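Fervidolysin (PDB 1R6V) degrades keratin into peptides as a calcium-binding, subtilisin-like serine protease, allowing Fervidobacterium pennivorans to grow on native feathers. Local coordinates at residues 51-56 with 66-72; 95-99 with 241-247; 556-562 with 593-599. The protein carries 1 engineered substitution. One frame throughout, in Å; residues are numbered along the deposited sequence.

Contact 1 of 3, residues 51-56 with 66-72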
loop_
_atom_site.group_PDB
_atom_site.type_symbol
_atom_site.label_atom_id
_atom_site.label_comp_id
_atom_site.label_asym_id
_atom_site.label_seq_id
_atom_site.Cartn_x
_atom_site.Cartn_y
_atom_site.Cartn_z
ATOM N N VAL A 51 11.491 -22.993 -3.623
ATOM C CA VAL A 51 10.910 -23.118 -2.293
ATOM C C VAL A 51 9.999 -24.342 -2.231
ATOM O O VAL A 51 9.452 -24.670 -1.177
ATOM C CB VAL A 51 10.113 -21.833 -1.909
ATOM C CG1 VAL A 51 10.989 -20.606 -2.097
ATOM C CG2 VAL A 51 8.845 -21.715 -2.739
ATOM N N ASN A 52 9.880 -25.033 -3.361
ATOM C CA ASN A 52 9.013 -26.199 -3.478
ATOM C C ASN A 52 7.654 -25.845 -2.897
ATOM O O ASN A 52 7.119 -26.538 -2.028
ATOM C CB ASN A 52 9.597 -27.403 -2.739
ATOM C CG ASN A 52 8.816 -28.671 -3.015
ATOM O OD1 ASN A 52 8.271 -28.841 -4.103
ATOM N ND2 ASN A 52 8.766 -29.572 -2.039
ATOM N N GLY A 53 7.094 -24.747 -3.389
ATOM C CA GLY A 53 5.811 -24.309 -2.890
ATOM C C GLY A 53 4.666 -24.667 -3.807
ATOM O O GLY A 53 4.832 -25.408 -4.775
ATOM N N LYS A 54 3.493 -24.145 -3.483
ATOM C CA LYS A 54 2.321 -24.403 -4.287
ATOM C C LYS A 54 1.617 -23.098 -4.598
ATOM O O LYS A 54 1.348 -22.303 -3.700
ATOM C CB LYS A 54 1.338 -25.322 -3.560
ATOM C CG LYS A 54 0.087 -25.573 -4.379
ATOM C CD LYS A 54 -0.904 -26.434 -3.649
ATOM C CE LYS A 54 -1.392 -25.780 -2.373
ATOM N NZ LYS A 54 -2.564 -26.534 -1.820
ATOM N N VAL A 55 1.340 -22.885 -5.875
ATOM C CA VAL A 55 0.628 -21.690 -6.317
ATOM C C VAL A 55 -0.819 -21.840 -5.860
ATOM O O VAL A 55 -1.452 -22.851 -6.154
ATOM C CB VAL A 55 0.652 -21.573 -7.856
ATOM C CG1 VAL A 55 -0.259 -20.442 -8.314
ATOM C CG2 VAL A 55 2.076 -21.331 -8.333
ATOM N N VAL A 56 -1.339 -20.848 -5.134
ATOM C CA VAL A 56 -2.716 -20.907 -4.661
ATOM C C VAL A 56 -3.608 -19.839 -5.280
ATOM O O VAL A 56 -4.830 -19.936 -5.200
ATOM C CB VAL A 56 -2.794 -20.775 -3.124
ATOM C CG1 VAL A 56 -2.205 -22.022 -2.465
ATOM C CG2 VAL A 56 -2.037 -19.541 -2.676
ATOM N N SER A 66 0.422 -15.923 -5.874
ATOM C CA SER A 66 0.637 -16.108 -4.441
ATOM C C SER A 66 1.098 -17.559 -4.298
ATOM O O SER A 66 0.513 -18.459 -4.899
ATOM C CB SER A 66 -0.660 -15.870 -3.658
ATOM O OG SER A 66 -1.636 -16.830 -4.008
ATOM N N ILE A 67 2.153 -17.770 -3.515
ATOM C CA ILE A 67 2.735 -19.100 -3.323
ATOM C C ILE A 67 2.736 -19.538 -1.871
ATOM O O ILE A 67 3.285 -18.856 -1.011
ATOM C CB ILE A 67 4.201 -19.123 -3.814
ATOM C CG1 ILE A 67 4.263 -18.678 -5.275
ATOM C CG2 ILE A 67 4.813 -20.527 -3.605
ATOM C CD1 ILE A 67 5.682 -18.540 -5.818
ATOM N N LYS A 68 2.120 -20.681 -1.592
ATOM C CA LYS A 68 2.100 -21.219 -0.237
ATOM C C LYS A 68 3.450 -21.936 -0.068
ATOM O O LYS A 68 3.881 -22.666 -0.959
ATOM C CB LYS A 68 0.947 -22.207 -0.094
ATOM C CG LYS A 68 0.459 -22.353 1.314
ATOM C CD LYS A 68 -0.593 -23.429 1.413
ATOM C CE LYS A 68 -1.295 -23.324 2.745
ATOM N NZ LYS A 68 -0.314 -23.108 3.844
ATOM N N LEU A 69 4.097 -21.734 1.077
ATOM C CA LEU A 69 5.427 -22.299 1.335
ATOM C C LEU A 69 5.586 -23.746 1.821
ATOM O O LEU A 69 6.691 -24.293 1.793
ATOM C CB LEU A 69 6.177 -21.381 2.302
ATOM C CG LEU A 69 6.324 -19.938 1.810
ATOM C CD1 LEU A 69 7.067 -19.110 2.849
ATOM C CD2 LEU A 69 7.072 -19.927 0.488
ATOM N N ASN A 70 4.517 -24.359 2.296
ATOM C CA ASN A 70 4.608 -25.746 2.762
ATOM C C ASN A 70 5.816 -26.062 3.658
ATOM O O ASN A 70 6.821 -26.592 3.181
ATOM C CB ASN A 70 4.643 -26.718 1.574
ATOM C CG ASN A 70 3.568 -26.436 0.537
ATOM O OD1 ASN A 70 2.479 -25.937 0.851
ATOM N ND2 ASN A 70 3.871 -26.772 -0.717
ATOM N N GLY A 71 5.714 -25.751 4.946
ATOM C CA GLY A 71 6.787 -26.052 5.881
ATOM C C GLY A 71 8.063 -25.242 5.733
ATOM O O GLY A 71 9.167 -25.791 5.762
ATOM N N MET A 72 7.913 -23.933 5.575
ATOM C CA MET A 72 9.051 -23.031 5.423
ATOM C C MET A 72 8.518 -21.653 5.798
ATOM O O MET A 72 7.327 -21.381 5.619
ATOM C CB MET A 72 9.526 -23.050 3.966
ATOM C CG MET A 72 10.946 -22.564 3.726
ATOM S SD MET A 72 11.469 -22.622 1.956
ATOM C CE MET A 72 11.755 -24.363 1.713
#
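Ser66 opens the antiparallel pairing of this propeptide beta hairpin: its O accepts from Val56 N at 3.0 Å, and its OG is in tight van der Waals contact with Val56 CG2 at 3.0 Å. Ile67 forms a non-hydrogen-bonded pair with Val55 (CA to CA 4.5 Å). Both beta-branched side chains suit a strand and lie on the face covered by helix 41-51, where each touches Val48; Ile67 CG2 reaches Gly53 CA at 4.0 Å, where a CB would collide. Next comes the hydrogen-bonded pair: Lys68 N to Lys54 O is 2.8 Å, Lys54 N to Lys68 O 3.0 Å. Both lysines lie on the other face, their long chains extending to solvent. Beyond the strand, Leu69 CD2 meets Val51 CG2 at 4.1 Å beside Ala77 of helix 74-81. Asn70 ND2 approaches Asn52 O at 3.5 Å, and Met72 folds back so that SD lies 4.2 Å from Val51 CB. Asn52, at positive phi, is the C-prime residue of the Schellman motif ending helix 41-51. The chemistry is two-sided: aliphatic groups join the hairpin to helices 41-51 and 74-81, while the lysines opposite are exposed and Ser66 and Val56 meet helix 246-258.

Contact 2 of 3, residues 95-99 with 241-247; sequences SYKRE and NGYVGDD
Arg98 and Asp246 bury the most surface. Residues 95-99 run extended, 141° end to end from 241-247, with Ser95 CA 5.0 Å from Asp246 CA and Arg98 CA 6.7 Å from Tyr243 CA. Arg98 (m, m, t) bridges to Asp246 (m), NE to OD1 and NH2 to OD2 both 3.0 Å; its NH1 is hydrogen-bonded to Gly272 O. Aspartate suits this place because its carboxylate also accepts from Tyr96 N (OD2, 2.9 Å) and Tyr243 OH (OD1, 2.6 Å). The Tyr243 (t) ring lies face-on beneath Arg98 CB, 3.6 Å from its centroid, a CH-pi contact. Gly245 is the N-cap residue of helix 246-258; its phi of 106° calls for glycine, and Ser95 OG (t) accepts from Asp246 N at 2.7 Å. Asn241 OD1 closes an Asx turn with Tyr243 N (3.0 Å) and ND2 donates to Arg98 O (3.1 Å). Such a propeptide segment, leaving its sheet for a catalytic-domain helix and the active-site region, is consistent with the propeptide arrangement of subtilisin-like proteases.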
loop_
_atom_site.group_PDB
_atom_site.type_symbol
_atom_site.label_atom_id
_atom_site.label_comp_id
_atom_site.label_asym_id
_atom_site.label_seq_id
_atom_site.Cartn_x
_atom_site.Cartn_y
_atom_site.Cartn_z
ATOM N N SER A 95 2.152 -11.311 2.747
ATOM C CA SER A 95 0.843 -10.677 2.820
ATOM C C SER A 95 0.953 -10.070 4.211
ATOM O O SER A 95 1.309 -10.768 5.175
ATOM C CB SER A 95 -0.287 -11.705 2.802
ATOM O OG SER A 95 -1.516 -11.114 3.191
ATOM N N TYR A 96 0.680 -8.784 4.340
ATOM C CA TYR A 96 0.799 -8.142 5.636
ATOM C C TYR A 96 -0.453 -8.228 6.502
ATOM O O TYR A 96 -1.549 -8.486 6.012
ATOM C CB TYR A 96 1.206 -6.687 5.448
ATOM C CG TYR A 96 2.600 -6.549 4.873
ATOM C CD1 TYR A 96 2.795 -6.397 3.501
ATOM C CD2 TYR A 96 3.724 -6.591 5.699
ATOM C CE1 TYR A 96 4.082 -6.286 2.961
ATOM C CE2 TYR A 96 5.023 -6.478 5.163
ATOM C CZ TYR A 96 5.183 -6.327 3.796
ATOM O OH TYR A 96 6.437 -6.224 3.240
ATOM N N LYS A 97 -0.277 -8.015 7.805
ATOM C CA LYS A 97 -1.401 -8.057 8.725
ATOM C C LYS A 97 -2.284 -6.825 8.522
ATOM O O LYS A 97 -1.776 -5.712 8.353
ATOM C CB LYS A 97 -0.898 -8.074 10.177
ATOM C CG LYS A 97 -0.072 -9.295 10.562
ATOM C CD LYS A 97 -0.913 -10.563 10.629
ATOM C CE LYS A 97 -0.094 -11.744 11.111
ATOM N NZ LYS A 97 0.571 -11.451 12.409
ATOM N N ARG A 98 -3.599 -7.027 8.514
ATOM C CA ARG A 98 -4.549 -5.903 8.385
ATOM C C ARG A 98 -5.680 -6.124 9.369
ATOM O O ARG A 98 -5.989 -7.254 9.725
ATOM C CB ARG A 98 -5.190 -5.835 6.998
ATOM C CG ARG A 98 -4.236 -5.890 5.840
ATOM C CD ARG A 98 -3.449 -4.615 5.614
ATOM N NE ARG A 98 -2.508 -4.829 4.526
ATOM C CZ ARG A 98 -1.469 -4.049 4.254
ATOM N NH1 ARG A 98 -1.231 -2.963 4.988
ATOM N NH2 ARG A 98 -0.628 -4.389 3.275
ATOM N N GLU A 99 -6.318 -5.042 9.780
ATOM C CA GLU A 99 -7.429 -5.159 10.694
ATOM C C GLU A 99 -8.534 -4.253 10.217
ATOM O O GLU A 99 -8.288 -3.232 9.580
ATOM C CB GLU A 99 -7.014 -4.742 12.108
ATOM C CG GLU A 99 -5.832 -5.528 12.633
ATOM C CD GLU A 99 -5.435 -5.146 14.046
ATOM O OE1 GLU A 99 -5.095 -3.965 14.277
ATOM O OE2 GLU A 99 -5.455 -6.040 14.926
ATOM N N ASN A 241 -7.674 -13.187 12.259
ATOM C CA ASN A 241 -8.812 -12.342 12.596
ATOM C C ASN A 241 -9.816 -12.328 11.454
ATOM O O ASN A 241 -10.698 -11.468 11.392
ATOM C CB ASN A 241 -8.345 -10.915 12.901
ATOM C CG ASN A 241 -7.654 -10.263 11.721
ATOM O OD1 ASN A 241 -7.494 -10.879 10.665
ATOM N ND2 ASN A 241 -7.233 -9.014 11.897
ATOM N N GLY A 242 -9.680 -13.290 10.549
ATOM C CA GLY A 242 -10.597 -13.363 9.430
ATOM C C GLY A 242 -10.115 -12.646 8.181
ATOM O O GLY A 242 -10.711 -12.811 7.111
ATOM N N TYR A 243 -9.047 -11.860 8.299
ATOM C CA TYR A 243 -8.534 -11.143 7.125
ATOM C C TYR A 243 -8.116 -12.200 6.106
ATOM O O TYR A 243 -7.375 -13.125 6.449
ATOM C CB TYR A 243 -7.328 -10.274 7.483
ATOM C CG TYR A 243 -6.799 -9.502 6.297
ATOM C CD1 TYR A 243 -7.652 -8.695 5.543
ATOM C CD2 TYR A 243 -5.459 -9.575 5.926
ATOM C CE1 TYR A 243 -7.190 -7.977 4.442
ATOM C CE2 TYR A 243 -4.981 -8.861 4.827
ATOM C CZ TYR A 243 -5.861 -8.064 4.088
ATOM O OH TYR A 243 -5.386 -7.372 2.990
ATOM N N VAL A 244 -8.561 -12.057 4.857
ATOM C CA VAL A 244 -8.261 -13.043 3.826
ATOM C C VAL A 244 -6.863 -12.954 3.228
ATOM O O VAL A 244 -6.452 -13.857 2.506
ATOM C CB VAL A 244 -9.313 -12.999 2.677
ATOM C CG1 VAL A 244 -10.695 -13.272 3.244
ATOM C CG2 VAL A 244 -9.292 -11.639 1.972
ATOM N N GLY A 245 -6.136 -11.883 3.529
ATOM C CA GLY A 245 -4.792 -11.739 2.988
ATOM C C GLY A 245 -4.729 -10.698 1.878
ATOM O O GLY A 245 -5.710 -10.492 1.156
ATOM N N ASP A 246 -3.578 -10.054 1.732
ATOM C CA ASP A 246 -3.419 -9.020 0.709
ATOM C C ASP A 246 -3.637 -9.580 -0.698
ATOM O O ASP A 246 -4.140 -8.876 -1.591
ATOM C CB ASP A 246 -2.033 -8.385 0.794
ATOM C CG ASP A 246 -1.846 -7.508 2.026
ATOM O OD1 ASP A 246 -2.841 -7.097 2.656
ATOM O OD2 ASP A 246 -0.677 -7.214 2.350
ATOM N N ASP A 247 -3.259 -10.841 -0.901
ATOM C CA ASP A 247 -3.453 -11.471 -2.194
ATOM C C ASP A 247 -4.937 -11.682 -2.503
ATOM O O ASP A 247 -5.375 -11.376 -3.610
ATOM C CB ASP A 247 -2.657 -12.802 -2.289
ATOM C CG ASP A 247 -2.906 -13.744 -1.114
ATOM O OD1 ASP A 247 -3.379 -13.294 -0.049
ATOM O OD2 ASP A 247 -2.604 -14.954 -1.256
HETATM O O HOH W 1 -4.441 -9.805 9.627
HETATM O O HOH W 2 -8.214 -7.811 14.281
#

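Contact 3 of 3, residues 556-562 with 593-599; sequences STLQVKF and NQTYDLS
An antiparallel strand pair forms one margin of a four-stranded sheet in the second beta-sandwich domain, with 595-597 outermost. The axes of strands 558-562 and 595-597 approach to 4.5 Å, their directions 156° apart. Val560 and Tyr596 make the hydrogen-bonded pair (CA to CA 5.2 Å): Val560 N to Tyr596 O 2.9 Å, Tyr596 N to Val560 O 2.7 Å. Gln559 and Asp597 are a non-hydrogen-bonded pair (CA to CA 4.5 Å). Leu598 N donates to Leu558 O at 2.8 Å, then Ser599 substitutes side chain for backbone: OG accepts from Leu558 N at 2.9 Å and donates to Asp597 OD1 at 2.8 Å, while Ser599 N to Asp597 OD1, 3.1 Å, closes an Asx turn. At the other end a water accepts a hydrogen bond from Phe562 N at 2.9 Å; beyond it Asn593 N donates to Phe562 O at 2.6 Å. Polar Gln559, Lys561, Thr595 and Asp597 share the outer face. On the inner face Val560 (p) sets CG1 3.6 Å from Tyr596 CB. Apolar Leu558, Val560, Phe562 and Leu598, with Tyr596, suit the core, packing against strands 573-577 and 604-610 of the opposing sheet, while strand 619-627 flanks 558-562.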
loop_
_atom_site.group_PDB
_atom_site.type_symbol
_atom_site.label_atom_id
_atom_site.label_comp_id
_atom_site.label_asym_id
_atom_site.label_seq_id
_atom_site.Cartn_x
_atom_site.Cartn_y
_atom_site.Cartn_z
ATOM N N SER A 556 27.146 8.319 -6.958
ATOM C CA SER A 556 27.881 7.941 -5.759
ATOM C C SER A 556 29.384 7.937 -6.021
ATOM O O SER A 556 29.832 8.047 -7.163
ATOM C CB SER A 556 27.460 6.539 -5.306
ATOM O OG SER A 556 27.610 5.615 -6.371
ATOM N N THR A 557 30.148 7.809 -4.946
ATOM C CA THR A 557 31.596 7.735 -5.040
ATOM C C THR A 557 32.022 6.498 -4.269
ATOM O O THR A 557 31.439 6.166 -3.235
ATOM C CB THR A 557 32.291 8.977 -4.439
ATOM O OG1 THR A 557 31.866 9.171 -3.087
ATOM C CG2 THR A 557 31.958 10.210 -5.263
ATOM N N LEU A 558 33.030 5.810 -4.786
ATOM C CA LEU A 558 33.527 4.606 -4.132
ATOM C C LEU A 558 35.001 4.440 -4.419
ATOM O O LEU A 558 35.409 4.397 -5.572
ATOM C CB LEU A 558 32.790 3.367 -4.645
ATOM C CG LEU A 558 33.281 2.015 -4.112
ATOM C CD1 LEU A 558 33.076 1.959 -2.606
ATOM C CD2 LEU A 558 32.518 0.882 -4.786
ATOM N N GLN A 559 35.793 4.354 -3.359
ATOM C CA GLN A 559 37.227 4.147 -3.506
ATOM C C GLN A 559 37.624 2.989 -2.605
ATOM O O GLN A 559 37.013 2.775 -1.564
ATOM C CB GLN A 559 38.008 5.404 -3.100
ATOM C CG GLN A 559 37.767 6.620 -4.004
ATOM C CD GLN A 559 38.574 7.836 -3.575
ATOM O OE1 GLN A 559 38.558 8.221 -2.401
ATOM N NE2 GLN A 559 39.277 8.454 -4.525
ATOM N N VAL A 560 38.632 2.226 -3.018
ATOM C CA VAL A 560 39.112 1.127 -2.194
ATOM C C VAL A 560 40.640 1.136 -2.178
ATOM O O VAL A 560 41.276 1.325 -3.209
ATOM C CB VAL A 560 38.614 -0.257 -2.689
ATOM C CG1 VAL A 560 39.085 -0.525 -4.098
ATOM C CG2 VAL A 560 39.121 -1.335 -1.751
ATOM N N LYS A 561 41.213 0.950 -0.992
ATOM C CA LYS A 561 42.669 0.923 -0.824
ATOM C C LYS A 561 43.033 -0.225 0.124
ATOM O O LYS A 561 42.435 -0.357 1.183
ATOM C CB LYS A 561 43.146 2.256 -0.232
ATOM C CG LYS A 561 44.625 2.313 0.148
ATOM C CD LYS A 561 44.990 3.694 0.695
ATOM C CE LYS A 561 46.433 3.751 1.196
ATOM N NZ LYS A 561 46.799 5.129 1.648
ATOM N N PHE A 562 44.002 -1.057 -0.254
ATOM C CA PHE A 562 44.420 -2.163 0.608
ATOM C C PHE A 562 45.802 -1.858 1.166
ATOM O O PHE A 562 46.647 -1.313 0.466
ATOM C CB PHE A 562 44.467 -3.478 -0.157
ATOM C CG PHE A 562 43.189 -3.816 -0.846
ATOM C CD1 PHE A 562 42.968 -3.403 -2.152
ATOM C CD2 PHE A 562 42.204 -4.535 -0.187
ATOM C CE1 PHE A 562 41.769 -3.704 -2.811
ATOM C CE2 PHE A 562 40.999 -4.845 -0.826
ATOM C CZ PHE A 562 40.787 -4.425 -2.147
ATOM N N ASN A 593 48.559 0.044 -0.701
ATOM C CA ASN A 593 48.336 1.466 -0.439
ATOM C C ASN A 593 47.889 2.280 -1.646
ATOM O O ASN A 593 47.836 3.510 -1.592
ATOM C CB ASN A 593 49.598 2.078 0.178
ATOM C CG ASN A 593 49.850 1.577 1.582
ATOM O OD1 ASN A 593 50.981 1.600 2.072
ATOM N ND2 ASN A 593 48.795 1.127 2.243
ATOM N N GLN A 594 47.568 1.594 -2.732
ATOM C CA GLN A 594 47.102 2.263 -3.934
ATOM C C GLN A 594 45.582 2.418 -3.825
ATOM O O GLN A 594 44.890 1.470 -3.470
ATOM C CB GLN A 594 47.452 1.432 -5.166
ATOM C CG GLN A 594 46.960 2.043 -6.464
ATOM C CD GLN A 594 47.553 1.369 -7.684
ATOM O OE1 GLN A 594 46.831 0.807 -8.511
ATOM N NE2 GLN A 594 48.880 1.424 -7.807
ATOM N N THR A 595 45.073 3.616 -4.100
ATOM C CA THR A 595 43.634 3.859 -4.029
ATOM C C THR A 595 42.986 3.616 -5.385
ATOM O O THR A 595 43.320 4.290 -6.361
ATOM C CB THR A 595 43.314 5.317 -3.607
ATOM O OG1 THR A 595 43.808 5.561 -2.284
ATOM C CG2 THR A 595 41.808 5.558 -3.624
ATOM N N TYR A 596 42.076 2.643 -5.452
ATOM C CA TYR A 596 41.368 2.351 -6.697
ATOM C C TYR A 596 40.060 3.132 -6.653
ATOM O O TYR A 596 39.312 3.030 -5.684
ATOM C CB TYR A 596 41.051 0.858 -6.825
ATOM C CG TYR A 596 42.264 -0.039 -6.813
ATOM C CD1 TYR A 596 42.743 -0.580 -5.623
ATOM C CD2 TYR A 596 42.937 -0.339 -7.996
ATOM C CE1 TYR A 596 43.872 -1.404 -5.612
ATOM C CE2 TYR A 596 44.064 -1.158 -7.997
ATOM C CZ TYR A 596 44.524 -1.684 -6.802
ATOM O OH TYR A 596 45.653 -2.472 -6.798
ATOM N N ASP A 597 39.793 3.914 -7.692
ATOM C CA ASP A 597 38.567 4.713 -7.741
ATOM C C ASP A 597 37.549 3.992 -8.607
ATOM O O ASP A 597 37.737 3.834 -9.811
ATOM C CB ASP A 597 38.868 6.111 -8.301
ATOM C CG ASP A 597 37.668 7.052 -8.229
ATOM O OD1 ASP A 597 36.677 6.725 -7.547
ATOM O OD2 ASP A 597 37.725 8.133 -8.850
ATOM N N LEU A 598 36.473 3.540 -7.975
ATOM C CA LEU A 598 35.421 2.814 -8.668
ATOM C C LEU A 598 34.167 3.673 -8.823
ATOM O O LEU A 598 33.117 3.170 -9.215
ATOM C CB LEU A 598 35.076 1.551 -7.875
ATOM C CG LEU A 598 36.254 0.592 -7.681
ATOM C CD1 LEU A 598 35.837 -0.574 -6.808
ATOM C CD2 LEU A 598 36.732 0.100 -9.039
ATOM N N SER A 599 34.287 4.961 -8.517
ATOM C CA SER A 599 33.161 5.887 -8.588
ATOM C C SER A 599 32.366 5.862 -9.888
ATOM O O SER A 599 31.213 6.275 -9.902
ATOM C CB SER A 599 33.641 7.316 -8.320
ATOM O OG SER A 599 34.059 7.476 -6.976
HETATM O O HOH W 3 29.661 4.954 -8.076
HETATM O O HOH W 4 46.141 6.179 -0.832
HETATM O O HOH W 5 45.483 -0.935 -2.741
#

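How the contacts relate
The three contacts follow one another along the chain, each closing before the next opens. Contact 1 lies wholly within the propeptide; contact 2 joins a propeptide segment just after the last strand of its sheet (89-93) to the catalytic domain. Their centres are about 17 Å apart and they touch, Ser66 CB lying 3.2 Å from Asp247 OD2, so the propeptide sheet and the segment that follows it both rest on the start of helix 246-258. Contact 3 stands apart in the second beta-sandwich domain, its centre about 43 Å from that of contact 1 and about 47 Å from that of contact 2. Propeptide and protease thus form one close unit, while the remote sandwich may mediate interactions with substrate.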